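Side-chain contacts in plasmin and fibronectin-binding protein A (Streptococcus pneumoniae, PDB 4MR0), which acts as a fibronectin-dependent adhesin and invasin on the pneumococcal surface, binding human fibronectin, plasmin, plasminogen and serum albumin: residues Ile530-Ser535 against Gly558-Val563; Phe261-Gln266 against Gly337-Ser342; Lys397-Gly400 against His404-Glu407; Asn520-Leu525 against Asp548-Ile553. One frame throughout, in Å; residues are numbered along the deposited sequence.

Contact 1 (Ile530-Ser535 against Gly558-Val563)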
loop_
_atom_site.group_PDB
_atom_site.type_symbol
_atom_site.label_atom_id
_atom_site.label_comp_id
_atom_site.label_asym_id
_atom_site.label_seq_id
_atom_site.Cartn_x
_atom_site.Cartn_y
_atom_site.Cartn_z
ATOM N N ILE A 530 -16.449 16.538 17.626
ATOM C CA ILE A 530 -15.460 15.752 18.356
ATOM C C ILE A 530 -16.122 14.876 19.413
ATOM O O ILE A 530 -16.930 15.349 20.212
ATOM C CB ILE A 530 -14.444 16.676 19.071
ATOM C CG1 ILE A 530 -13.803 17.628 18.061
ATOM C CG2 ILE A 530 -13.381 15.842 19.776
ATOM C CD1 ILE A 530 -12.965 18.721 18.696
ATOM N N SER A 531 -15.777 13.594 19.407
ATOM C CA SER A 531 -16.304 12.641 20.377
ATOM C C SER A 531 -15.124 12.029 21.125
ATOM O O SER A 531 -14.304 11.326 20.534
ATOM C CB SER A 531 -17.091 11.534 19.672
ATOM O OG SER A 531 -18.161 12.069 18.918
ATOM N N PHE A 532 -15.035 12.311 22.420
ATOM C CA PHE A 532 -13.961 11.795 23.264
ATOM C C PHE A 532 -14.628 10.784 24.189
ATOM O O PHE A 532 -15.221 11.146 25.209
ATOM C CB PHE A 532 -13.333 12.952 24.048
ATOM C CG PHE A 532 -12.084 12.587 24.799
ATOM C CD1 PHE A 532 -11.280 11.531 24.386
ATOM C CD2 PHE A 532 -11.683 13.344 25.896
ATOM C CE1 PHE A 532 -10.094 11.232 25.053
ATOM C CE2 PHE A 532 -10.496 13.056 26.572
ATOM C CZ PHE A 532 -9.700 11.996 26.148
ATOM N N ILE A 533 -14.514 9.513 23.818
ATOM C CA ILE A 533 -15.154 8.416 24.535
ATOM C C ILE A 533 -14.257 7.408 25.246
ATOM O O ILE A 533 -13.180 7.063 24.765
ATOM C CB ILE A 533 -16.031 7.617 23.558
ATOM C CG1 ILE A 533 -17.108 8.524 22.963
ATOM C CG2 ILE A 533 -16.637 6.426 24.256
ATOM C CD1 ILE A 533 -17.777 7.935 21.741
ATOM N N LYS A 534 -14.730 6.923 26.388
ATOM C CA LYS A 534 -14.020 5.907 27.150
ATOM C C LYS A 534 -15.056 4.848 27.510
ATOM O O LYS A 534 -16.247 5.142 27.598
ATOM C CB LYS A 534 -13.410 6.486 28.427
ATOM C CG LYS A 534 -14.435 6.946 29.447
ATOM C CD LYS A 534 -13.791 7.189 30.804
ATOM C CE LYS A 534 -14.833 7.590 31.836
ATOM N NZ LYS A 534 -14.236 7.748 33.192
ATOM N N SER A 535 -14.614 3.615 27.707
ATOM C CA SER A 535 -15.543 2.554 28.052
ATOM C C SER A 535 -15.073 1.823 29.292
ATOM O O SER A 535 -13.896 1.861 29.642
ATOM C CB SER A 535 -15.665 1.549 26.903
ATOM O OG SER A 535 -14.542 0.685 26.868
ATOM N N GLY A 558 -1.167 14.194 33.365
ATOM C CA GLY A 558 -1.834 12.923 33.149
ATOM C C GLY A 558 -3.348 12.990 33.042
ATOM O O GLY A 558 -3.992 11.988 32.722
ATOM N N LEU A 559 -3.925 14.159 33.301
ATOM C CA LEU A 559 -5.376 14.308 33.234
ATOM C C LEU A 559 -5.816 15.112 32.010
ATOM O O LEU A 559 -5.082 15.975 31.532
ATOM C CB LEU A 559 -5.886 14.969 34.519
ATOM C CG LEU A 559 -5.393 14.326 35.822
ATOM C CD1 LEU A 559 -6.132 14.939 37.007
ATOM C CD2 LEU A 559 -5.619 12.819 35.783
ATOM N N TYR A 560 -7.017 14.823 31.513
ATOM C CA TYR A 560 -7.558 15.498 30.336
ATOM C C TYR A 560 -8.508 16.633 30.696
ATOM O O TYR A 560 -9.140 16.622 31.752
ATOM C CB TYR A 560 -8.321 14.505 29.458
ATOM C CG TYR A 560 -7.562 13.238 29.155
ATOM C CD1 TYR A 560 -6.409 13.259 28.369
ATOM C CD2 TYR A 560 -7.991 12.013 29.667
ATOM C CE1 TYR A 560 -5.704 12.091 28.102
ATOM C CE2 TYR A 560 -7.294 10.841 29.408
ATOM C CZ TYR A 560 -6.152 10.886 28.626
ATOM O OH TYR A 560 -5.463 9.727 28.369
ATOM N N LYS A 561 -8.620 17.605 29.797
ATOM C CA LYS A 561 -9.506 18.736 30.010
ATOM C C LYS A 561 -9.876 19.421 28.702
ATOM O O LYS A 561 -9.018 19.651 27.846
ATOM C CB LYS A 561 -8.857 19.733 30.977
ATOM C CG LYS A 561 -7.368 19.947 30.759
ATOM C CD LYS A 561 -6.753 20.773 31.881
ATOM C CE LYS A 561 -7.365 22.169 31.948
ATOM N NZ LYS A 561 -6.718 23.018 32.990
ATOM N N ILE A 562 -11.164 19.720 28.545
ATOM C CA ILE A 562 -11.654 20.394 27.351
ATOM C C ILE A 562 -11.372 21.882 27.473
ATOM O O ILE A 562 -11.592 22.483 28.524
ATOM C CB ILE A 562 -13.184 20.194 27.149
ATOM C CG1 ILE A 562 -13.462 18.852 26.467
ATOM C CG2 ILE A 562 -13.753 21.309 26.278
ATOM C CD1 ILE A 562 -13.143 17.651 27.302
ATOM N N VAL A 563 -10.879 22.470 26.392
ATOM C CA VAL A 563 -10.565 23.888 26.371
ATOM C C VAL A 563 -11.272 24.530 25.186
ATOM O O VAL A 563 -11.335 23.952 24.102
ATOM C CB VAL A 563 -9.043 24.118 26.249
ATOM C CG1 VAL A 563 -8.740 25.607 26.255
ATOM C CG2 VAL A 563 -8.319 23.419 27.393
#
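Phe532 and Tyr560 meet as a T-shaped aromatic pair that packs the C-terminal hairpin (strands 551-556 and 559-564) against strand 530-535 at the C-terminal end of the beta-helix. The phenylalanine presents its far edge, atoms CE2 and CZ, to one face of the tyrosine ring; the centroids lie 5.3 Å apart and the planes stand at 82°. Phe532 CZ comes within 3.9 Å of Tyr560 CG, so the edge settles over the CB end of the tyrosine ring, and Tyr560 CB itself lies in the plane of the phenylalanine ring. With CG of Phe532 turned anti to the backbone N (chi1 -171°), the ring reaches out to the hairpin. Ile562 adds a smaller apolar surface. Beyond the pair, Ile515 and Val543 touch both side chains, while Tyr560 OH is hydrogen-bonded to the backbone oxygen of Gly513. Each residue type fits its place: phenylalanine, with no polar side-chain atom, is buried, whereas tyrosine sits where its ring can be covered and its hydroxyl still finds a partner. Because the touching atoms are all carbon, cohesion here comes from dispersion, removal of apolar surface from water and the weak attraction of C-H edge for pi face.

Contact 2 (Phe261-Gln266 against Gly337-Ser342); sequences FKDSYQ and GKSDKS
One carboxylate oxygen, OD1 of Asp263, receives two serine hydroxyls from the loop 337-342. Ser342 OG donates over 2.6 Å to the anti lone pair of Asp263 OD1, the one facing away from OD2, and Ser339 OG donates to OD1 over a very short 2.5 Å. The other oxygen, OD2, lies against the aliphatic part of Lys341, with CD of that lysine 3.6 Å from it. The extended chain of Lys341 crosses the aspartate at about a right angle, and a water bridges Asp263 OD2 and Lys341 NZ. In the second shell, the loop's own backbone fixes Ser339: its OG, held close to the main chain by a chi1 of 73°, accepts from the N of Lys341 and the N of Ser342, both at 3.0 Å. Serine suits this place because its short hydroxyl can donate to the aspartate while accepting these amides, and the nearby lysine would probably favour a charged carboxylate. A bound manganese ion lies about 4 Å from the Ser342 side chain. The ST turn and ST motif of Ser339 shape the loop, and the two hydroxyl bonds to Asp263 join this loop of the second PbH1 repeat to a strand of the first in the parallel beta-helix.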
loop_
_atom_site.group_PDB
_atom_site.type_symbol
_atom_site.label_atom_id
_atom_site.label_comp_id
_atom_site.label_asym_id
_atom_site.label_seq_id
_atom_site.Cartn_x
_atom_site.Cartn_y
_atom_site.Cartn_z
ATOM N N PHE A 261 2.256 0.252 -14.535
ATOM C CA PHE A 261 1.927 -1.136 -14.208
ATOM C C PHE A 261 0.463 -1.398 -14.523
ATOM O O PHE A 261 -0.417 -0.721 -13.993
ATOM C CB PHE A 261 2.160 -1.411 -12.725
ATOM C CG PHE A 261 3.566 -1.173 -12.279
ATOM C CD1 PHE A 261 4.009 0.115 -11.980
ATOM C CD2 PHE A 261 4.440 -2.245 -12.117
ATOM C CE1 PHE A 261 5.305 0.330 -11.527
ATOM C CE2 PHE A 261 5.739 -2.045 -11.668
ATOM C CZ PHE A 261 6.172 -0.748 -11.365
ATOM N N LYS A 262 0.197 -2.396 -15.358
ATOM C CA LYS A 262 -1.176 -2.689 -15.742
ATOM C C LYS A 262 -1.722 -4.073 -15.439
ATOM O O LYS A 262 -1.034 -5.087 -15.582
ATOM C CB LYS A 262 -1.359 -2.476 -17.247
ATOM C CG LYS A 262 -1.070 -1.087 -17.769
ATOM C CD LYS A 262 -1.369 -1.042 -19.265
ATOM C CE LYS A 262 -1.095 0.333 -19.860
ATOM N NZ LYS A 262 -1.460 0.368 -21.306
ATOM N N ASP A 263 -2.988 -4.084 -15.045
ATOM C CA ASP A 263 -3.755 -5.299 -14.812
ATOM C C ASP A 263 -3.162 -6.465 -14.041
ATOM O O ASP A 263 -2.887 -7.529 -14.600
ATOM C CB ASP A 263 -4.256 -5.799 -16.170
ATOM C CG ASP A 263 -4.905 -4.694 -16.979
ATOM O OD1 ASP A 263 -5.820 -4.039 -16.438
ATOM O OD2 ASP A 263 -4.499 -4.473 -18.142
ATOM N N SER A 264 -2.996 -6.267 -12.743
ATOM C CA SER A 264 -2.489 -7.311 -11.876
ATOM C C SER A 264 -3.637 -8.303 -11.684
ATOM O O SER A 264 -4.783 -7.895 -11.519
ATOM C CB SER A 264 -2.101 -6.699 -10.527
ATOM O OG SER A 264 -1.864 -7.705 -9.564
ATOM N N TYR A 265 -3.348 -9.600 -11.730
ATOM C CA TYR A 265 -4.398 -10.593 -11.502
ATOM C C TYR A 265 -4.408 -10.852 -10.002
ATOM O O TYR A 265 -3.564 -11.598 -9.493
ATOM C CB TYR A 265 -4.104 -11.900 -12.245
ATOM C CG TYR A 265 -5.138 -12.985 -11.988
ATOM C CD1 TYR A 265 -6.488 -12.770 -12.282
ATOM C CD2 TYR A 265 -4.768 -14.225 -11.461
ATOM C CE1 TYR A 265 -7.444 -13.760 -12.059
ATOM C CE2 TYR A 265 -5.718 -15.225 -11.237
ATOM C CZ TYR A 265 -7.053 -14.982 -11.538
ATOM O OH TYR A 265 -8.001 -15.954 -11.320
ATOM N N GLN A 266 -5.362 -10.227 -9.310
ATOM C CA GLN A 266 -5.509 -10.336 -7.860
ATOM C C GLN A 266 -4.167 -10.523 -7.161
ATOM O O GLN A 266 -3.986 -11.455 -6.379
ATOM C CB GLN A 266 -6.462 -11.485 -7.496
ATOM C CG GLN A 266 -6.045 -12.870 -7.977
ATOM C CD GLN A 266 -7.075 -13.932 -7.631
ATOM O OE1 GLN A 266 -6.884 -15.118 -7.897
ATOM N NE2 GLN A 266 -8.176 -13.506 -7.033
ATOM N N GLY A 337 -4.977 3.687 -9.707
ATOM C CA GLY A 337 -6.357 3.674 -10.160
ATOM C C GLY A 337 -6.722 2.416 -10.925
ATOM O O GLY A 337 -6.237 1.321 -10.625
ATOM N N LYS A 338 -7.581 2.565 -11.923
ATOM C CA LYS A 338 -7.999 1.423 -12.726
ATOM C C LYS A 338 -7.451 1.548 -14.141
ATOM O O LYS A 338 -6.835 2.554 -14.489
ATOM C CB LYS A 338 -9.527 1.346 -12.768
ATOM C CG LYS A 338 -10.190 2.452 -13.591
ATOM C CD LYS A 338 -11.695 2.240 -13.669
ATOM C CE LYS A 338 -12.349 3.179 -14.682
ATOM N NZ LYS A 338 -12.246 4.609 -14.293
ATOM N N SER A 339 -7.669 0.514 -14.951
ATOM C CA SER A 339 -7.231 0.518 -16.340
ATOM C C SER A 339 -8.486 0.303 -17.172
ATOM O O SER A 339 -9.584 0.199 -16.625
ATOM C CB SER A 339 -6.266 -0.634 -16.612
ATOM O OG SER A 339 -6.971 -1.869 -16.634
ATOM N N ASP A 340 -8.323 0.229 -18.487
ATOM C CA ASP A 340 -9.461 -0.009 -19.365
ATOM C C ASP A 340 -9.840 -1.486 -19.368
ATOM O O ASP A 340 -10.842 -1.862 -19.972
ATOM C CB ASP A 340 -9.146 0.410 -20.804
ATOM C CG ASP A 340 -8.899 1.895 -20.940
ATOM O OD1 ASP A 340 -9.606 2.682 -20.274
ATOM O OD2 ASP A 340 -8.003 2.275 -21.728
ATOM N N LYS A 341 -9.045 -2.321 -18.701
ATOM C CA LYS A 341 -9.319 -3.761 -18.668
ATOM C C LYS A 341 -9.723 -4.326 -17.308
ATOM O O LYS A 341 -10.369 -5.373 -17.236
ATOM C CB LYS A 341 -8.105 -4.547 -19.169
ATOM C CG LYS A 341 -7.691 -4.271 -20.604
ATOM C CD LYS A 341 -6.542 -5.197 -20.983
ATOM C CE LYS A 341 -5.972 -4.883 -22.351
ATOM N NZ LYS A 341 -4.841 -5.806 -22.668
ATOM N N SER A 342 -9.323 -3.658 -16.231
ATOM C CA SER A 342 -9.662 -4.125 -14.889
ATOM C C SER A 342 -9.954 -2.952 -13.952
ATOM O O SER A 342 -9.480 -1.837 -14.165
ATOM C CB SER A 342 -8.530 -4.994 -14.325
ATOM O OG SER A 342 -7.301 -4.293 -14.293
HETATM O O HOH W 1 -3.491 -6.242 -19.755
#

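Contact 3 (Lys397-Gly400 against His404-Glu407)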
loop_
_atom_site.group_PDB
_atom_site.type_symbol
_atom_site.label_atom_id
_atom_site.label_comp_id
_atom_site.label_asym_id
_atom_site.label_seq_id
_atom_site.Cartn_x
_atom_site.Cartn_y
_atom_site.Cartn_z
ATOM N N LYS A 397 -15.147 7.824 -5.129
ATOM C CA LYS A 397 -16.401 8.123 -5.801
ATOM C C LYS A 397 -17.534 7.255 -5.266
ATOM O O LYS A 397 -17.325 6.384 -4.417
ATOM C CB LYS A 397 -16.251 7.906 -7.308
ATOM C CG LYS A 397 -15.233 8.824 -7.966
ATOM C CD LYS A 397 -15.272 8.687 -9.484
ATOM C CE LYS A 397 -14.501 7.475 -9.981
ATOM N NZ LYS A 397 -13.088 7.837 -10.315
ATOM N N VAL A 398 -18.741 7.500 -5.759
ATOM C CA VAL A 398 -19.890 6.721 -5.328
ATOM C C VAL A 398 -19.887 5.364 -6.025
ATOM O O VAL A 398 -19.248 5.185 -7.063
ATOM C CB VAL A 398 -21.215 7.453 -5.644
ATOM C CG1 VAL A 398 -21.295 8.744 -4.843
ATOM C CG2 VAL A 398 -21.307 7.748 -7.131
ATOM N N LYS A 399 -20.594 4.412 -5.425
ATOM C CA LYS A 399 -20.717 3.056 -5.945
ATOM C C LYS A 399 -21.015 3.034 -7.444
ATOM O O LYS A 399 -20.426 2.253 -8.195
ATOM C CB LYS A 399 -21.832 2.338 -5.186
ATOM C CG LYS A 399 -22.238 0.979 -5.729
ATOM C CD LYS A 399 -23.523 0.527 -5.041
ATOM C CE LYS A 399 -24.031 -0.808 -5.567
ATOM N NZ LYS A 399 -23.166 -1.945 -5.149
ATOM N N GLY A 400 -21.924 3.904 -7.871
ATOM C CA GLY A 400 -22.314 3.961 -9.269
ATOM C C GLY A 400 -21.227 4.288 -10.276
ATOM O O GLY A 400 -21.330 3.900 -11.440
ATOM N N HIS A 404 -15.117 -1.371 -9.016
ATOM C CA HIS A 404 -15.024 -2.161 -7.797
ATOM C C HIS A 404 -15.635 -1.367 -6.652
ATOM O O HIS A 404 -15.410 -0.163 -6.533
ATOM C CB HIS A 404 -13.559 -2.474 -7.481
ATOM C CG HIS A 404 -12.941 -3.471 -8.409
ATOM N ND1 HIS A 404 -11.581 -3.533 -8.635
ATOM C CD2 HIS A 404 -13.490 -4.466 -9.147
ATOM C CE1 HIS A 404 -11.322 -4.524 -9.471
ATOM N NE2 HIS A 404 -12.462 -5.106 -9.795
ATOM N N TYR A 405 -16.423 -2.038 -5.822
ATOM C CA TYR A 405 -17.048 -1.392 -4.676
ATOM C C TYR A 405 -17.192 -2.408 -3.560
ATOM O O TYR A 405 -17.613 -3.545 -3.791
ATOM C CB TYR A 405 -18.427 -0.828 -5.033
ATOM C CG TYR A 405 -19.040 -0.015 -3.909
ATOM C CD1 TYR A 405 -18.553 1.259 -3.595
ATOM C CD2 TYR A 405 -20.067 -0.539 -3.124
ATOM C CE1 TYR A 405 -19.072 1.987 -2.524
ATOM C CE2 TYR A 405 -20.595 0.181 -2.050
ATOM C CZ TYR A 405 -20.091 1.442 -1.755
ATOM O OH TYR A 405 -20.591 2.138 -0.680
ATOM N N ARG A 406 -16.841 -1.994 -2.349
ATOM C CA ARG A 406 -16.916 -2.865 -1.185
ATOM C C ARG A 406 -18.103 -2.490 -0.298
ATOM O O ARG A 406 -18.115 -1.426 0.325
ATOM C CB ARG A 406 -15.606 -2.761 -0.400
ATOM C CG ARG A 406 -15.475 -3.718 0.761
ATOM C CD ARG A 406 -14.014 -3.849 1.161
ATOM N NE ARG A 406 -13.802 -4.860 2.190
ATOM C CZ ARG A 406 -14.089 -4.696 3.476
ATOM N NH1 ARG A 406 -14.603 -3.553 3.915
ATOM N NH2 ARG A 406 -13.845 -5.680 4.330
ATOM N N GLU A 407 -19.102 -3.370 -0.250
ATOM C CA GLU A 407 -20.303 -3.146 0.552
ATOM C C GLU A 407 -19.980 -2.960 2.025
ATOM O O GLU A 407 -20.683 -2.244 2.736
ATOM C CB GLU A 407 -21.274 -4.325 0.406
ATOM C CG GLU A 407 -21.938 -4.434 -0.957
ATOM C CD GLU A 407 -22.620 -3.143 -1.370
ATOM O OE1 GLU A 407 -23.262 -2.507 -0.505
ATOM O OE2 GLU A 407 -22.520 -2.767 -2.556
#
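Lys399 lies across one face of Tyr405 and ends on Glu407. Its CB sits almost exactly above the middle of the ring, 3.6 Å from the centroid and 4° off the normal, a CH-pi contact. CG, placed anti to the backbone N by a chi1 of 171°, moves over the rim on the CB side of the tyrosine, 3.7 Å from Tyr405 CD2. CD passes beside the CD2-CE2 edge, 4.1 Å from Tyr405 CD2. At CE the chain turns, chi4 being 71°, and NZ swings back to form a salt bridge of 2.8 Å with Glu407 OE2, met nearly along its C-O axis. The glutamate is bent at chi2, and its CD lies at the edge of the tyrosine ring, in plane. Lysine suits the site because its methylenes can cover an aromatic face while its ammonium reaches a carboxylate at the solvent-exposed border. The far end of Tyr405 is held separately, its OH hydrogen-bonded to Asp442, and neighbouring Arg406 forms a salt bridge with Asp296. CH-pi packing joined to a salt bridge closes a surface loop on itself, here in the long connection between beta-helix strands 387-396 and 410-415.

Contact 4 (Asn520-Leu525 against Asp548-Ile553); sequences NQFYNL and DGNFNI
A side-chain amide bound to a main-chain carbonyl and laid against an aromatic edge makes this contact, at the C-terminal end of the beta-helix, where Asn550, on the segment leading into the C-terminal hairpin, meets strand 515-523. Asn550 ND2 donates to Asn520 O over 2.6 Å in a nearly straight bond, with an N-H...O angle of 167°. The acceptor lies in the amide plane of Asn550, whereas the donor is tilted 25° from the carbonyl plane of Asn520. The same amide crosses the rim of Phe522: its ND2 is 3.5 Å from CD2 of that ring, its OD1 3.6 Å from Phe522 CE2, and the two planes are 74° apart. With CG anti to the backbone N, the amide reaches across to the strand. Asparagine suits the place because its NH2 can serve a backbone oxygen while its own oxygen accepts from Asn565 ND2. One water accepts from Phe522 N and Asn550 ND2; another accepts from the N and ND2 of Asn520 and lies in hydrogen-bonding reach of Phe551 O. Asn520 OD1 also accepts from Asn497 N, and its ND2 donates to Val494 O. Phe522, buried, stacks on Tyr529 and packs on Ile499, Ile506 and Ile530. Strand 515-523 has strand 490-500 as its parallel partner, while strand 551-556 pairs antiparallel with strand 559-564.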
loop_
_atom_site.group_PDB
_atom_site.type_symbol
_atom_site.label_atom_id
_atom_site.label_comp_id
_atom_site.label_asym_id
_atom_site.label_seq_id
_atom_site.Cartn_x
_atom_site.Cartn_y
_atom_site.Cartn_z
ATOM N N ASN A 520 -8.871 22.121 15.291
ATOM C CA ASN A 520 -9.296 21.474 14.064
ATOM C C ASN A 520 -10.467 22.344 13.602
ATOM O O ASN A 520 -11.038 23.082 14.405
ATOM C CB ASN A 520 -9.757 20.049 14.357
ATOM C CG ASN A 520 -8.621 19.156 14.818
ATOM O OD1 ASN A 520 -7.777 18.742 14.022
ATOM N ND2 ASN A 520 -8.587 18.861 16.112
ATOM N N GLN A 521 -10.801 22.286 12.319
ATOM C CA GLN A 521 -11.905 23.074 11.774
ATOM C C GLN A 521 -12.992 22.164 11.212
ATOM O O GLN A 521 -12.699 21.137 10.593
ATOM C CB GLN A 521 -11.389 24.019 10.684
ATOM C CG GLN A 521 -10.720 25.277 11.223
ATOM C CD GLN A 521 -9.971 26.046 10.145
ATOM O OE1 GLN A 521 -10.476 26.242 9.036
ATOM N NE2 GLN A 521 -8.761 26.496 10.472
ATOM N N PHE A 522 -14.249 22.541 11.432
ATOM C CA PHE A 522 -15.380 21.742 10.966
ATOM C C PHE A 522 -16.398 22.602 10.228
ATOM O O PHE A 522 -16.736 23.697 10.674
ATOM C CB PHE A 522 -16.056 21.060 12.159
ATOM C CG PHE A 522 -15.106 20.299 13.042
ATOM C CD1 PHE A 522 -14.782 18.976 12.764
ATOM C CD2 PHE A 522 -14.522 20.915 14.139
ATOM C CE1 PHE A 522 -13.888 18.274 13.578
ATOM C CE2 PHE A 522 -13.629 20.226 14.959
ATOM C CZ PHE A 522 -13.309 18.905 14.677
ATOM N N TYR A 523 -16.888 22.096 9.103
ATOM C CA TYR A 523 -17.861 22.821 8.295
ATOM C C TYR A 523 -18.961 21.905 7.784
ATOM O O TYR A 523 -18.696 20.802 7.303
ATOM C CB TYR A 523 -17.180 23.461 7.088
ATOM C CG TYR A 523 -16.018 24.355 7.430
ATOM C CD1 TYR A 523 -16.220 25.680 7.805
ATOM C CD2 TYR A 523 -14.710 23.869 7.381
ATOM C CE1 TYR A 523 -15.143 26.506 8.121
ATOM C CE2 TYR A 523 -13.631 24.684 7.696
ATOM C CZ TYR A 523 -13.852 25.999 8.064
ATOM O OH TYR A 523 -12.785 26.806 8.381
ATOM N N ASN A 524 -20.197 22.374 7.890
ATOM C CA ASN A 524 -21.346 21.632 7.406
ATOM C C ASN A 524 -21.422 20.176 7.865
ATOM O O ASN A 524 -21.704 19.282 7.064
ATOM C CB ASN A 524 -21.366 21.697 5.877
ATOM C CG ASN A 524 -21.208 23.118 5.356
ATOM O OD1 ASN A 524 -22.024 23.993 5.646
ATOM N ND2 ASN A 524 -20.149 23.354 4.588
ATOM N N LEU A 525 -21.166 19.938 9.149
ATOM C CA LEU A 525 -21.249 18.589 9.702
ATOM C C LEU A 525 -22.614 18.433 10.361
ATOM O O LEU A 525 -23.128 19.380 10.954
ATOM C CB LEU A 525 -20.143 18.345 10.737
ATOM C CG LEU A 525 -18.821 17.749 10.239
ATOM C CD1 LEU A 525 -18.161 18.695 9.257
ATOM C CD2 LEU A 525 -17.903 17.492 11.423
ATOM N N ASP A 548 -19.660 19.357 22.937
ATOM C CA ASP A 548 -20.305 19.631 21.651
ATOM C C ASP A 548 -19.622 20.830 20.992
ATOM O O ASP A 548 -19.001 21.652 21.668
ATOM C CB ASP A 548 -21.782 19.930 21.854
ATOM N N GLY A 549 -19.745 20.925 19.670
ATOM C CA GLY A 549 -19.125 22.013 18.936
ATOM C C GLY A 549 -17.627 21.793 18.834
ATOM O O GLY A 549 -17.129 20.701 19.121
ATOM N N ASN A 550 -16.907 22.831 18.428
ATOM C CA ASN A 550 -15.464 22.745 18.287
ATOM C C ASN A 550 -14.797 23.100 19.615
ATOM O O ASN A 550 -15.180 24.064 20.280
ATOM C CB ASN A 550 -14.992 23.711 17.204
ATOM C CG ASN A 550 -13.599 23.388 16.696
ATOM O OD1 ASN A 550 -12.814 22.718 17.374
ATOM N ND2 ASN A 550 -13.281 23.873 15.498
ATOM N N PHE A 551 -13.809 22.307 20.004
ATOM C CA PHE A 551 -13.072 22.551 21.236
ATOM C C PHE A 551 -11.740 21.832 21.176
ATOM O O PHE A 551 -11.467 21.097 20.226
ATOM C CB PHE A 551 -13.855 22.078 22.469
ATOM C CG PHE A 551 -14.225 20.620 22.445
ATOM C CD1 PHE A 551 -15.347 20.184 21.746
ATOM C CD2 PHE A 551 -13.461 19.682 23.141
ATOM C CE1 PHE A 551 -15.702 18.834 21.736
ATOM C CE2 PHE A 551 -13.805 18.332 23.137
ATOM C CZ PHE A 551 -14.930 17.907 22.436
ATOM N N ASN A 552 -10.907 22.051 22.185
ATOM C CA ASN A 552 -9.613 21.407 22.225
ATOM C C ASN A 552 -9.500 20.496 23.429
ATOM O O ASN A 552 -10.237 20.631 24.405
ATOM C CB ASN A 552 -8.487 22.445 22.259
ATOM C CG ASN A 552 -8.467 23.326 21.024
ATOM O OD1 ASN A 552 -8.818 22.888 19.924
ATOM N ND2 ASN A 552 -8.033 24.575 21.195
ATOM N N ILE A 553 -8.579 19.550 23.337
ATOM C CA ILE A 553 -8.330 18.619 24.418
ATOM C C ILE A 553 -6.842 18.678 24.683
ATOM O O ILE A 553 -6.041 18.700 23.749
ATOM C CB ILE A 553 -8.687 17.177 24.031
ATOM C CG1 ILE A 553 -10.167 17.090 23.652
ATOM C CG2 ILE A 553 -8.356 16.238 25.187
ATOM C CD1 ILE A 553 -10.574 15.740 23.094
HETATM O O HOH W 2 -10.315 21.141 17.534
HETATM O O HOH W 3 -14.393 25.226 13.099
#

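In the fold
This chain is the beta-helical part of a longer surface protein. Contacts 1 and 4 share one end of it, their centres 14 Å apart: their segments alternate along the chain, the hairpin of strands 551-556 and 559-564 supplies one side of each, and Ile562 packs on Phe551 between them. Both are partly buried, yet contact 1 is apolar, centred on an aromatic pair, whereas contact 4 relies on an amide, a carbonyl and waters. Contact 2 lies across the chain's centre from contact 1; there a buried carboxylate is met by hydroxyls. At the exposed surface of contact 3, within a single connection, a salt bridge and lysine methylenes do the work.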